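Local coordinates for protein glutathione S-transferase (Pseudomonas protegens, PDB 4IKH) that binds glutathione, two molecules per chain, and is probably a glutathione transferase that joins the thiol of this peptide to electrophilic substrates, at residues His80-Asp84 and Gln85-Leu89. Residues are numbered along the deposited sequence; the frame is centred on the assembly and turned at random.
Sequences HGPGD and QPLAL
Pro82 and Leu87 meet across the turn through one apolar pair, CD of the proline ring against CD2 of the leucine at 3.8 Å, the two side chains crossing at nearly a right angle. With Leu87 CG anti to the backbone N and beside its carbonyl carbon, the CD2 branch is the one brought against the ring. Tyr98 of helix 92-103 packs on both residues, and the second subunit adds its Ser111 against Pro82 and its Ala112 against Leu87.

The backbone closes the turn twice. Gln85 N donates to Pro82 O at 3.3 Å, nearly straight at 164°. The donor stands 53° out of the carbonyl plane, off the lone pairs. Gly81 N reaches Gln85 O at 2.8 Å, a weak, bent bond. A water bridges the same two carbonyls, lying 2.8 Å from Pro82 O and 2.7 Å from Gln85 O. The Gln85 side chain sets off beside its own backbone N (chi1 -63°), which brings CG to 3.3 Å from Gly83 O.

Within the turn, the Asp84 carboxylate carbon lies at the edge of the His80 ring, in its plane. His80 ND1 donates to Asp84 OD1 at 2.5 Å, a very short bond whose exact length is doubtful, while NE2 bonds Glu21; the imidazole is thus gripped at both nitrogens. Positive phi at Gly83 and Asp84 helps reverse the chain. This is the hairpin connection between antiparallel strands 75-78 and 87-90 in the thioredoxin-like N-terminal domain of a glutathione transferase, away from the glutathione sites.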
ATOM      1  N   HIS A  80      23.680   9.753  -0.911  1.00 64.45           N
ATOM      2  CA  HIS A  80      23.452  11.090  -0.392  1.00 61.98           C
ATOM      3  C   HIS A  80      21.978  11.310  -0.049  1.00 60.53           C
ATOM      4  O   HIS A  80      21.286  12.097  -0.697  1.00 62.83           O
ATOM      5  CB  HIS A  80      23.948  12.130  -1.397  1.00 56.30           C
ATOM      6  CG  HIS A  80      25.398  11.981  -1.759  1.00 66.02           C
ATOM      7  ND1 HIS A  80      26.413  12.525  -1.003  1.00 67.43           N
ATOM      8  CD2 HIS A  80      25.996  11.357  -2.803  1.00 71.99           C
ATOM      9  CE1 HIS A  80      27.579  12.239  -1.564  1.00 71.86           C
ATOM     10  NE2 HIS A  80      27.353  11.534  -2.656  1.00 73.75           N
ATOM     11  N   GLY A  81      21.503  10.605   0.976  1.00 57.86           N
ATOM     12  CA  GLY A  81      20.152  10.788   1.474  1.00 54.60           C
ATOM     13  C   GLY A  81      20.084  12.013   2.361  1.00 52.95           C
ATOM     14  O   GLY A  81      20.934  12.896   2.251  1.00 56.39           O
ATOM     15  N   PRO A  82      19.069  12.076   3.242  1.00 54.47           N
ATOM     16  CA  PRO A  82      18.915  13.181   4.202  1.00 57.55           C
ATOM     17  C   PRO A  82      20.121  13.291   5.140  1.00 60.04           C
ATOM     18  O   PRO A  82      20.628  12.259   5.584  1.00 59.64           O
ATOM     19  CB  PRO A  82      17.673  12.778   5.005  1.00 56.26           C
ATOM     20  CG  PRO A  82      16.913  11.848   4.112  1.00 52.11           C
ATOM     21  CD  PRO A  82      17.961  11.104   3.328  1.00 52.98           C
ATOM     22  N   GLY A  83      20.559  14.517   5.436  1.00 64.55           N
ATOM     23  CA  GLY A  83      21.734  14.746   6.264  1.00 67.89           C
ATOM     24  C   GLY A  83      23.003  14.233   5.609  1.00 74.93           C
ATOM     25  O   GLY A  83      23.959  13.865   6.294  1.00 81.25           O
ATOM     26  N   ASP A  84      22.997  14.216   4.277  1.00 78.57           N
ATOM     27  CA  ASP A  84      24.032  13.581   3.450  1.00 80.95           C
ATOM     28  C   ASP A  84      24.566  12.265   4.025  1.00 83.90           C
ATOM     29  O   ASP A  84      25.750  11.946   3.902  1.00 86.74           O
ATOM     30  CB  ASP A  84      25.169  14.552   3.116  1.00 81.72           C
ATOM     31  CG  ASP A  84      25.788  14.270   1.755  1.00 85.46           C
ATOM     32  OD1 ASP A  84      25.831  13.086   1.355  1.00 83.80           O
ATOM     33  OD2 ASP A  84      26.227  15.231   1.083  1.00 88.58           O
ATOM     34  N   GLN A  85      23.674  11.517   4.667  1.00 83.78           N
ATOM     35  CA  GLN A  85      23.965  10.177   5.144  1.00 81.66           C
ATOM     36  C   GLN A  85      23.355   9.203   4.145  1.00 76.44           C
ATOM     37  O   GLN A  85      22.389   9.543   3.459  1.00 73.18           O
ATOM     38  CB  GLN A  85      23.345   9.966   6.525  1.00 83.20           C
ATOM     39  CG  GLN A  85      23.905  10.873   7.613  1.00 87.93           C
ATOM     40  CD  GLN A  85      24.989  10.198   8.435  1.00 90.72           C
ATOM     41  OE1 GLN A  85      25.065   8.970   8.496  1.00 89.57           O
ATOM     42  NE2 GLN A  85      25.834  11.002   9.074  1.00 93.04           N
ATOM     43  N   PRO A  86      23.922   7.994   4.040  1.00 72.18           N
ATOM     44  CA  PRO A  86      23.352   7.017   3.108  1.00 68.98           C
ATOM     45  C   PRO A  86      21.993   6.521   3.593  1.00 61.85           C
ATOM     46  O   PRO A  86      21.768   6.442   4.805  1.00 57.88           O
ATOM     47  CB  PRO A  86      24.373   5.872   3.130  1.00 71.75           C
ATOM     48  CG  PRO A  86      25.627   6.470   3.697  1.00 71.94           C
ATOM     49  CD  PRO A  86      25.158   7.503   4.668  1.00 71.20           C
ATOM     50  N   LEU A  87      21.104   6.199   2.658  1.00 55.21           N
ATOM     51  CA  LEU A  87      19.759   5.745   2.997  1.00 51.96           C
ATOM     52  C   LEU A  87      19.343   4.560   2.135  1.00 49.33           C
ATOM     53  O   LEU A  87      19.424   4.611   0.902  1.00 52.18           O
ATOM     54  CB  LEU A  87      18.742   6.883   2.834  1.00 53.88           C
ATOM     55  CG  LEU A  87      17.270   6.517   3.043  1.00 56.26           C
ATOM     56  CD1 LEU A  87      17.055   6.011   4.453  1.00 53.90           C
ATOM     57  CD2 LEU A  87      16.349   7.692   2.754  1.00 56.59           C
ATOM     58  N   ALA A  88      18.905   3.493   2.791  1.00 44.60           N
ATOM     59  CA  ALA A  88      18.340   2.346   2.096  1.00 45.19           C
ATOM     60  C   ALA A  88      16.820   2.392   2.236  1.00 49.10           C
ATOM     61  O   ALA A  88      16.304   2.786   3.285  1.00 45.68           O
ATOM     62  CB  ALA A  88      18.894   1.050   2.661  1.00 38.73           C
ATOM     63  N   LEU A  89      16.111   2.017   1.173  1.00 47.35           N
ATOM     64  CA  LEU A  89      14.656   1.922   1.210  1.00 42.84           C
ATOM     65  C   LEU A  89      14.159   0.751   0.366  1.00 39.19           C
ATOM     66  O   LEU A  89      14.717   0.461  -0.694  1.00 39.73           O
ATOM     67  CB  LEU A  89      14.013   3.211   0.695  1.00 40.42           C
ATOM     68  CG  LEU A  89      14.019   4.463   1.564  1.00 43.52           C
ATOM     69  CD1 LEU A  89      13.406   5.622   0.787  1.00 45.43           C
ATOM     70  CD2 LEU A  89      13.275   4.229   2.868  1.00 39.33           C
TER
HETATM   71  O   HOH W   1      20.250   9.505   5.131  1.00 46.04           O